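Local structure of benzoate transport porin BenP (Acinetobacter baumannii AB307-0294, 5DL8) at residues A[17-22]-A[60-65]; A[199-204]-A[221-226]; A[278-283]-A[321-326]. The protein probably forms a water-filled beta-barrel pore of the OprD family across the outer membrane, through which small solutes, benzoate presumably among them, can diffuse. One frame throughout, in Å; residues are numbered along the deposited sequence.

Contact 1 of 3, residues A[17-22]-A[60-65]; sequences NPNQQT and SKMHDT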
loop_
_atom_site.group_PDB
_atom_site.type_symbol
_atom_site.label_atom_id
_atom_site.label_comp_id
_atom_site.label_asym_id
_atom_site.label_seq_id
_atom_site.Cartn_x
_atom_site.Cartn_y
_atom_site.Cartn_z
ATOM N N ASN A 17 17.077 -5.723 -12.192
ATOM C CA ASN A 17 16.431 -5.393 -13.510
ATOM C C ASN A 17 15.259 -6.396 -13.886
ATOM O O ASN A 17 15.111 -7.425 -13.214
ATOM C CB ASN A 17 17.500 -5.232 -14.606
ATOM C CG ASN A 17 18.160 -3.825 -14.639
ATOM O OD1 ASN A 17 18.770 -3.447 -15.659
ATOM N ND2 ASN A 17 18.076 -3.071 -13.534
ATOM N N PRO A 18 14.384 -6.047 -14.886
ATOM C CA PRO A 18 13.044 -6.701 -15.028
ATOM C C PRO A 18 12.911 -8.106 -15.709
ATOM O O PRO A 18 12.061 -8.951 -15.256
ATOM C CB PRO A 18 12.207 -5.652 -15.814
ATOM C CG PRO A 18 13.045 -4.414 -15.963
ATOM C CD PRO A 18 14.459 -4.788 -15.669
ATOM N N ASN A 19 13.682 -8.337 -16.765
ATOM C CA ASN A 19 13.796 -9.648 -17.421
ATOM C C ASN A 19 14.988 -10.491 -16.869
ATOM O O ASN A 19 15.527 -11.263 -17.599
ATOM C CB ASN A 19 14.010 -9.405 -18.940
ATOM C CG ASN A 19 14.076 -10.694 -19.763
ATOM O OD1 ASN A 19 13.297 -11.595 -19.567
ATOM N ND2 ASN A 19 15.004 -10.766 -20.681
ATOM N N GLN A 20 15.400 -10.341 -15.597
ATOM C CA GLN A 20 16.707 -10.880 -15.070
ATOM C C GLN A 20 16.649 -12.079 -14.113
ATOM O O GLN A 20 17.712 -12.504 -13.681
ATOM C CB GLN A 20 17.551 -9.803 -14.325
ATOM C CG GLN A 20 17.889 -8.526 -15.070
ATOM C CD GLN A 20 18.455 -8.727 -16.470
ATOM O OE1 GLN A 20 19.103 -9.741 -16.758
ATOM N NE2 GLN A 20 18.216 -7.746 -17.356
ATOM N N GLN A 21 15.488 -12.636 -13.797
ATOM C CA GLN A 21 15.423 -13.744 -12.833
ATOM C C GLN A 21 15.887 -15.119 -13.367
ATOM O O GLN A 21 15.195 -15.740 -14.191
ATOM C CB GLN A 21 13.979 -13.870 -12.317
ATOM C CG GLN A 21 13.796 -14.627 -11.008
ATOM C CD GLN A 21 12.312 -14.767 -10.683
ATOM O OE1 GLN A 21 11.568 -13.809 -10.882
ATOM N NE2 GLN A 21 11.862 -15.966 -10.218
ATOM N N THR A 22 17.014 -15.625 -12.841
ATOM C CA THR A 22 17.635 -16.905 -13.301
ATOM C C THR A 22 17.029 -18.170 -12.644
ATOM O O THR A 22 17.037 -19.252 -13.256
ATOM C CB THR A 22 19.195 -16.944 -13.107
ATOM O OG1 THR A 22 19.518 -16.575 -11.769
ATOM C CG2 THR A 22 19.942 -16.031 -14.088
ATOM N N SER A 60 8.202 -18.020 -11.725
ATOM C CA SER A 60 9.204 -18.692 -12.528
ATOM C C SER A 60 10.433 -17.846 -12.894
ATOM O O SER A 60 10.383 -16.631 -13.051
ATOM C CB SER A 60 8.616 -19.311 -13.803
ATOM O OG SER A 60 8.429 -18.346 -14.816
ATOM N N LYS A 61 11.548 -18.544 -13.052
ATOM C CA LYS A 61 12.642 -17.973 -13.825
ATOM C C LYS A 61 12.125 -17.639 -15.243
ATOM O O LYS A 61 11.132 -18.206 -15.744
ATOM C CB LYS A 61 13.852 -18.937 -13.907
ATOM C CG LYS A 61 13.662 -20.206 -14.753
ATOM C CD LYS A 61 14.916 -21.120 -14.713
ATOM C CE LYS A 61 14.613 -22.617 -14.903
ATOM N NZ LYS A 61 15.776 -23.521 -14.670
ATOM N N MET A 62 12.831 -16.720 -15.872
ATOM C CA MET A 62 12.613 -16.438 -17.289
ATOM C C MET A 62 13.301 -17.512 -18.122
ATOM O O MET A 62 14.470 -17.810 -17.966
ATOM C CB MET A 62 13.063 -15.016 -17.650
ATOM C CG MET A 62 12.197 -13.913 -17.036
ATOM S SD MET A 62 10.367 -14.042 -17.100
ATOM C CE MET A 62 10.093 -13.710 -18.858
ATOM N N HIS A 63 12.567 -18.135 -19.003
ATOM C CA HIS A 63 13.156 -19.205 -19.772
ATOM C C HIS A 63 13.491 -18.717 -21.143
ATOM O O HIS A 63 12.655 -18.179 -21.821
ATOM C CB HIS A 63 12.192 -20.351 -19.918
ATOM C CG HIS A 63 12.176 -21.304 -18.769
ATOM N ND1 HIS A 63 11.480 -21.052 -17.586
ATOM C CD2 HIS A 63 12.697 -22.551 -18.657
ATOM C CE1 HIS A 63 11.611 -22.094 -16.785
ATOM N NE2 HIS A 63 12.339 -23.014 -17.415
ATOM N N ASP A 64 14.739 -18.962 -21.513
ATOM C CA ASP A 64 15.252 -18.843 -22.893
ATOM C C ASP A 64 14.439 -19.687 -23.923
ATOM O O ASP A 64 14.450 -20.897 -23.843
ATOM C CB ASP A 64 16.767 -19.286 -22.994
ATOM C CG ASP A 64 17.775 -18.240 -22.415
ATOM O OD1 ASP A 64 17.422 -17.176 -21.918
ATOM O OD2 ASP A 64 18.974 -18.501 -22.483
ATOM N N THR A 65 13.753 -19.035 -24.865
ATOM C CA THR A 65 13.236 -19.699 -26.083
ATOM C C THR A 65 14.348 -19.818 -27.097
ATOM O O THR A 65 15.426 -19.187 -26.959
ATOM C CB THR A 65 12.032 -18.972 -26.733
ATOM O OG1 THR A 65 12.453 -17.818 -27.450
ATOM C CG2 THR A 65 11.023 -18.561 -25.647
#

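Contact 2 of 3, residues A[199-204]-A[221-226]; sequences GLNYID and NLEDLY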
loop_
_atom_site.group_PDB
_atom_site.type_symbol
_atom_site.label_atom_id
_atom_site.label_comp_id
_atom_site.label_asym_id
_atom_site.label_seq_id
_atom_site.Cartn_x
_atom_site.Cartn_y
_atom_site.Cartn_z
ATOM N N GLY A 199 -11.230 1.040 -16.661
ATOM C CA GLY A 199 -9.816 0.725 -16.474
ATOM C C GLY A 199 -8.933 1.888 -16.109
ATOM O O GLY A 199 -9.319 3.045 -16.286
ATOM N N LEU A 200 -7.735 1.529 -15.618
ATOM C CA LEU A 200 -6.680 2.426 -15.271
ATOM C C LEU A 200 -5.583 2.270 -16.309
ATOM O O LEU A 200 -4.996 1.199 -16.416
ATOM C CB LEU A 200 -6.131 2.041 -13.873
ATOM C CG LEU A 200 -4.908 2.765 -13.435
ATOM C CD1 LEU A 200 -5.144 4.271 -13.391
ATOM C CD2 LEU A 200 -4.474 2.334 -12.042
ATOM N N ASN A 201 -5.273 3.352 -17.017
ATOM C CA ASN A 201 -4.163 3.407 -17.994
ATOM C C ASN A 201 -3.113 4.280 -17.350
ATOM O O ASN A 201 -3.406 5.399 -16.904
ATOM C CB ASN A 201 -4.626 4.047 -19.329
ATOM C CG ASN A 201 -5.936 3.429 -19.847
ATOM O OD1 ASN A 201 -5.990 2.252 -20.170
ATOM N ND2 ASN A 201 -6.977 4.243 -19.949
ATOM N N TYR A 202 -1.919 3.759 -17.233
ATOM C CA TYR A 202 -0.875 4.488 -16.486
ATOM C C TYR A 202 0.499 4.505 -17.182
ATOM O O TYR A 202 0.791 3.641 -17.977
ATOM C CB TYR A 202 -0.746 3.946 -15.013
ATOM C CG TYR A 202 -0.046 2.645 -14.873
ATOM C CD1 TYR A 202 1.345 2.589 -14.627
ATOM C CD2 TYR A 202 -0.751 1.446 -14.918
ATOM C CE1 TYR A 202 2.003 1.399 -14.487
ATOM C CE2 TYR A 202 -0.049 0.245 -14.798
ATOM C CZ TYR A 202 1.303 0.213 -14.590
ATOM O OH TYR A 202 1.947 -1.022 -14.445
ATOM N N ILE A 203 1.318 5.474 -16.804
ATOM C CA ILE A 203 2.796 5.519 -17.115
ATOM C C ILE A 203 3.534 5.910 -15.852
ATOM O O ILE A 203 3.044 6.776 -15.066
ATOM C CB ILE A 203 3.152 6.337 -18.393
ATOM C CG1 ILE A 203 4.668 6.654 -18.555
ATOM C CG2 ILE A 203 2.385 7.608 -18.428
ATOM C CD1 ILE A 203 5.094 6.810 -20.021
ATOM N N ASP A 204 4.659 5.220 -15.582
ATOM C CA ASP A 204 5.500 5.586 -14.466
ATOM C C ASP A 204 6.913 5.643 -14.956
ATOM O O ASP A 204 7.305 4.749 -15.595
ATOM C CB ASP A 204 5.349 4.535 -13.386
ATOM C CG ASP A 204 6.146 4.829 -12.176
ATOM O OD1 ASP A 204 5.681 5.648 -11.371
ATOM O OD2 ASP A 204 7.220 4.189 -12.016
ATOM N N ASN A 221 -4.697 7.389 -15.658
ATOM C CA ASN A 221 -6.014 7.777 -16.228
ATOM C C ASN A 221 -6.964 6.697 -15.731
ATOM O O ASN A 221 -7.000 5.565 -16.245
ATOM C CB ASN A 221 -5.958 7.945 -17.787
ATOM C CG ASN A 221 -7.319 7.896 -18.454
ATOM O OD1 ASN A 221 -7.488 7.171 -19.366
ATOM N ND2 ASN A 221 -8.262 8.602 -17.987
ATOM N N LEU A 222 -7.696 7.029 -14.680
ATOM C CA LEU A 222 -8.666 6.088 -14.171
ATOM C C LEU A 222 -9.995 6.323 -14.912
ATOM O O LEU A 222 -10.664 7.194 -14.567
ATOM C CB LEU A 222 -8.714 6.223 -12.590
ATOM C CG LEU A 222 -9.493 5.211 -11.795
ATOM C CD1 LEU A 222 -9.154 3.756 -12.035
ATOM C CD2 LEU A 222 -9.370 5.577 -10.335
ATOM N N GLU A 223 -10.274 5.610 -15.980
ATOM C CA GLU A 223 -11.361 6.024 -16.895
ATOM C C GLU A 223 -12.683 6.326 -16.210
ATOM O O GLU A 223 -13.121 5.511 -15.384
ATOM C CB GLU A 223 -11.584 5.014 -17.994
ATOM C CG GLU A 223 -10.417 4.840 -18.960
ATOM C CD GLU A 223 -10.676 3.788 -20.024
ATOM O OE1 GLU A 223 -11.844 3.378 -20.211
ATOM O OE2 GLU A 223 -9.713 3.321 -20.657
ATOM N N ASP A 224 -13.286 7.496 -16.488
ATOM C CA ASP A 224 -14.671 7.956 -16.026
ATOM C C ASP A 224 -14.705 8.350 -14.557
ATOM O O ASP A 224 -15.738 8.712 -14.023
ATOM C CB ASP A 224 -15.787 6.874 -16.204
ATOM C CG ASP A 224 -15.592 5.948 -17.465
ATOM O OD1 ASP A 224 -15.746 6.590 -18.520
ATOM O OD2 ASP A 224 -15.300 4.623 -17.358
ATOM N N LEU A 225 -13.568 8.212 -13.852
ATOM C CA LEU A 225 -13.464 8.676 -12.455
ATOM C C LEU A 225 -12.558 9.963 -12.357
ATOM O O LEU A 225 -13.063 11.074 -12.167
ATOM C CB LEU A 225 -13.019 7.508 -11.532
ATOM C CG LEU A 225 -13.757 6.164 -11.744
ATOM C CD1 LEU A 225 -13.307 5.074 -10.753
ATOM C CD2 LEU A 225 -15.228 6.415 -11.526
ATOM N N TYR A 226 -11.248 9.826 -12.526
ATOM C CA TYR A 226 -10.306 10.941 -12.350
ATOM C C TYR A 226 -8.923 10.591 -12.940
ATOM O O TYR A 226 -8.548 9.413 -13.173
ATOM C CB TYR A 226 -10.244 11.406 -10.881
ATOM C CG TYR A 226 -9.735 10.355 -9.847
ATOM C CD1 TYR A 226 -8.374 10.208 -9.569
ATOM C CD2 TYR A 226 -10.637 9.588 -9.082
ATOM C CE1 TYR A 226 -7.907 9.226 -8.635
ATOM C CE2 TYR A 226 -10.224 8.664 -8.163
ATOM C CZ TYR A 226 -8.883 8.455 -7.950
ATOM O OH TYR A 226 -8.486 7.548 -6.993
#

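Contact 3 of 3, residues A[278-283]-A[321-326]; sequences HTFGLG and YHVMYG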
loop_
_atom_site.group_PDB
_atom_site.type_symbol
_atom_site.label_atom_id
_atom_site.label_comp_id
_atom_site.label_asym_id
_atom_site.label_seq_id
_atom_site.Cartn_x
_atom_site.Cartn_y
_atom_site.Cartn_z
ATOM N N HIS A 278 18.952 4.782 15.741
ATOM C CA HIS A 278 17.807 5.686 15.847
ATOM C C HIS A 278 17.427 6.223 14.518
ATOM O O HIS A 278 18.334 6.498 13.682
ATOM C CB HIS A 278 18.179 6.905 16.673
ATOM C CG HIS A 278 18.879 6.592 17.944
ATOM N ND1 HIS A 278 18.233 6.615 19.151
ATOM C CD2 HIS A 278 20.175 6.333 18.209
ATOM C CE1 HIS A 278 19.103 6.392 20.117
ATOM N NE2 HIS A 278 20.291 6.234 19.567
ATOM N N THR A 279 16.138 6.529 14.401
ATOM C CA THR A 279 15.499 7.193 13.207
ATOM C C THR A 279 14.577 8.326 13.727
ATOM O O THR A 279 13.828 8.105 14.675
ATOM C CB THR A 279 14.701 6.167 12.384
ATOM O OG1 THR A 279 15.588 5.211 11.820
ATOM C CG2 THR A 279 13.970 6.847 11.172
ATOM N N PHE A 280 14.669 9.554 13.192
ATOM C CA PHE A 280 13.775 10.669 13.583
ATOM C C PHE A 280 13.288 11.313 12.298
ATOM O O PHE A 280 14.067 11.700 11.419
ATOM C CB PHE A 280 14.449 11.721 14.516
ATOM C CG PHE A 280 13.468 12.786 15.149
ATOM C CD1 PHE A 280 12.715 12.516 16.309
ATOM C CD2 PHE A 280 13.384 14.105 14.653
ATOM C CE1 PHE A 280 11.889 13.486 16.893
ATOM C CE2 PHE A 280 12.539 15.048 15.244
ATOM C CZ PHE A 280 11.801 14.745 16.351
ATOM N N GLY A 281 11.988 11.475 12.201
ATOM C CA GLY A 281 11.387 12.110 10.981
ATOM C C GLY A 281 10.443 13.238 11.359
ATOM O O GLY A 281 9.791 13.229 12.470
ATOM N N LEU A 282 10.419 14.258 10.487
ATOM C CA LEU A 282 9.412 15.316 10.538
ATOM C C LEU A 282 8.845 15.457 9.160
ATOM O O LEU A 282 9.607 15.546 8.180
ATOM C CB LEU A 282 10.019 16.703 10.875
ATOM C CG LEU A 282 10.756 16.899 12.159
ATOM C CD1 LEU A 282 11.708 18.138 12.162
ATOM C CD2 LEU A 282 9.665 16.978 13.203
ATOM N N GLY A 283 7.510 15.601 9.075
ATOM C CA GLY A 283 6.897 15.895 7.808
ATOM C C GLY A 283 5.745 16.903 7.918
ATOM O O GLY A 283 5.150 17.116 9.017
ATOM N N TYR A 321 0.982 17.859 10.441
ATOM C CA TYR A 321 2.336 17.920 11.001
ATOM C C TYR A 321 2.649 16.565 11.558
ATOM O O TYR A 321 1.857 16.033 12.381
ATOM C CB TYR A 321 2.471 19.008 12.095
ATOM C CG TYR A 321 1.970 20.367 11.629
ATOM C CD1 TYR A 321 0.644 20.612 11.691
ATOM C CD2 TYR A 321 2.772 21.334 11.095
ATOM C CE1 TYR A 321 0.077 21.742 11.227
ATOM C CE2 TYR A 321 2.201 22.560 10.639
ATOM C CZ TYR A 321 0.824 22.725 10.751
ATOM O OH TYR A 321 0.011 23.776 10.346
ATOM N N HIS A 322 3.758 15.981 11.047
ATOM C CA HIS A 322 4.075 14.532 11.233
ATOM C C HIS A 322 5.420 14.398 11.948
ATOM O O HIS A 322 6.406 15.124 11.640
ATOM C CB HIS A 322 4.150 13.759 9.861
ATOM C CG HIS A 322 2.905 13.852 9.031
ATOM N ND1 HIS A 322 2.242 12.745 8.562
ATOM C CD2 HIS A 322 2.257 14.914 8.517
ATOM C CE1 HIS A 322 1.226 13.123 7.823
ATOM N NE2 HIS A 322 1.191 14.435 7.828
ATOM N N VAL A 323 5.479 13.526 12.935
ATOM C CA VAL A 323 6.706 13.309 13.675
ATOM C C VAL A 323 6.887 11.811 13.854
ATOM O O VAL A 323 5.883 11.101 14.123
ATOM C CB VAL A 323 6.608 13.886 15.085
ATOM C CG1 VAL A 323 7.941 13.773 15.806
ATOM C CG2 VAL A 323 6.206 15.323 15.052
ATOM N N MET A 324 8.143 11.361 13.842
ATOM C CA MET A 324 8.464 9.970 13.865
ATOM C C MET A 324 9.766 9.737 14.704
ATOM O O MET A 324 10.754 10.483 14.498
ATOM C CB MET A 324 8.686 9.538 12.433
ATOM C CG MET A 324 7.452 9.424 11.525
ATOM S SD MET A 324 7.573 10.468 10.074
ATOM C CE MET A 324 6.003 10.272 9.270
ATOM N N TYR A 325 9.747 8.758 15.645
ATOM C CA TYR A 325 10.940 8.279 16.306
ATOM C C TYR A 325 10.998 6.761 16.281
ATOM O O TYR A 325 9.987 6.117 16.550
ATOM C CB TYR A 325 11.119 8.810 17.710
ATOM C CG TYR A 325 12.357 8.143 18.402
ATOM C CD1 TYR A 325 13.643 8.460 17.974
ATOM C CD2 TYR A 325 12.203 7.087 19.388
ATOM C CE1 TYR A 325 14.762 7.862 18.533
ATOM C CE2 TYR A 325 13.298 6.450 19.959
ATOM C CZ TYR A 325 14.598 6.857 19.561
ATOM O OH TYR A 325 15.759 6.257 20.103
ATOM N N GLY A 326 12.155 6.190 15.929
ATOM C CA GLY A 326 12.332 4.725 15.670
ATOM C C GLY A 326 13.627 4.228 16.382
ATOM O O GLY A 326 14.633 4.908 16.324
#

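Contact 1 of 3, residues A[17-22]-A[60-65]
One straight backbone bond holds these two pieces of chain together: Met62 N gives its hydrogen to Gln21 O at 3.1 Å, nearly along the C=O axis. The same oxygen also receives the CA-H of Lys61, with Lys61 CA 3.4 Å from Gln21 O, so a single carbonyl is shared by two neighbouring residues. One residue further on, Thr22 O lies against the aliphatic part of Lys61, 3.2 Å from Lys61 CD. Lys61 CG takes the crowded place between backbone N and carbonyl carbon (chi1 70°), and the extended chain then leads its amine away from 17-22.

The side chains fill in around this bond. Met62 folds back at chi2 and chi3 and crosses Asn19 at about a right angle, with Met62 CG in van der Waals contact with Asn19 OD1 at 3.6 Å. That oxygen is bonded to Thr75 OG1, while Asn19 ND2 bonds to Asp124 O, so the amide is gripped at both ends from outside the pair. Gln21 reaches out extended, with CG anti to the backbone N (chi1 -161°). Its NE2 passes 3.3 Å from Ser60 O at an angle too poor for a bond, and is held instead by Lys59 O and Glu23 O.

Behind these, Ser60 OG accepts from Ala78 N, and Asp24 OD1 accepts the N-H of Lys61. The loop ahead of strand 25-39 thus lies against the C-terminal end of strand 47-65, a surface contact of the porin barrel, and strand 47-65 in turn pairs with strand 72-87.

Contact 2 of 3, residues A[199-204]-A[221-226]
The tight side of this hairpin end, where strands 200-210 and 213-222 meet, is polar. Asn221 N bonds almost linearly to Asn201 O at 2.7 Å in a hydrogen-bonded antiparallel pair; the return bond from Asn201 N reaches Asn221 O from above the carbonyl plane. Their side chains run alongside each other. Asn201 ND2 spends both hydrogens in its own amide plane: one goes to Asn221 OD1, the other to the anti lone pair of Glu223 OE2, each 3.0 Å away. Asn221 ND2 is bonded to Asn227 OD1. Arg171 NH1 forms a salt bridge with Glu223 OE2, which should favour an ionised carboxylate, and a hydrogen bond with Asn201 OD1. This polar face is only partly buried.

On the buried face contact is lighter: Leu200 CB meets Leu222 CD1 at 3.9 Å; Leu200 is also covered by Val172 and Tyr218, Leu222 by the Tyr226 ring, CD2 lying over one face toward the rim. A last rung, Glu223 N to Gly199 O at 2.8 Å, closes the ladder.

The chain then turns through Glu223 and Asp224 into strand 226-238, where Leu225 and Tyr226 both face Leu222, a classic beta bulge, while strand 165-176 flanks strand 200-210 on its other edge.

Contact 3 of 3, residues A[278-283]-A[321-326]
Two neighbouring staves of the porin barrel run almost exactly antiparallel here, their short axes 4.5 Å apart at closest approach and 177° between directions. Tyr321, two residues into strand 319-328, offers little more than a CA-H contact to Gly283 O; its hydroxyl bonds to His346. His322 pairs with Gly283 through two backbone bonds and sets its ring with the CD2 edge 3.7 Å from Gly283 O, NE2 bonded to Ser320 and ND1 to Asn307.

Val323 turns to the opposite face, the exposed one, where CG1, anti to the backbone N, meets Phe280 CZ at 4.0 Å. Met324, buried again, bonds both ways with Gly281 and lays SD 4.2 Å from Gly281 C, over a residue without a side chain. Tyr325 returns to the apolar face with Phe280, Leu282 and Val323, a surface consistent with lipid contact. Its CG is anti to the backbone N (chi1 175°), so the ring lies alongside His278, rim to rim with planes at 42°, and Tyr325 OH reaches His278 ND1 at 2.7 Å.

At Gly326 the N bonds to Thr279 O at 2.8 Å, and the O takes Thr279 N at 2.9 Å together with the CA-H of His278.

In the fold
All three contacts reach the wall of the same barrel: contacts 2 and 3 join neighbouring strands, while contact 1 lays the loop before the first strand against one. Contacts 1 and 2 come closest, their nearest atoms about 11 Å apart and their centres about 29 Å. The centre of contact 3 is about 39 Å from that of contact 1 and about 33 Å from that of contact 2; a bound C8E detergent molecule lies about 11 Å from its Gly283. None includes a calcium ligand. One ion is bound by Asp38, Phe39 and Asp46 near the start of strand 47-65, the opposite end from contact 1; the other by Val388, Gly391 and Asp393, between the last two strands.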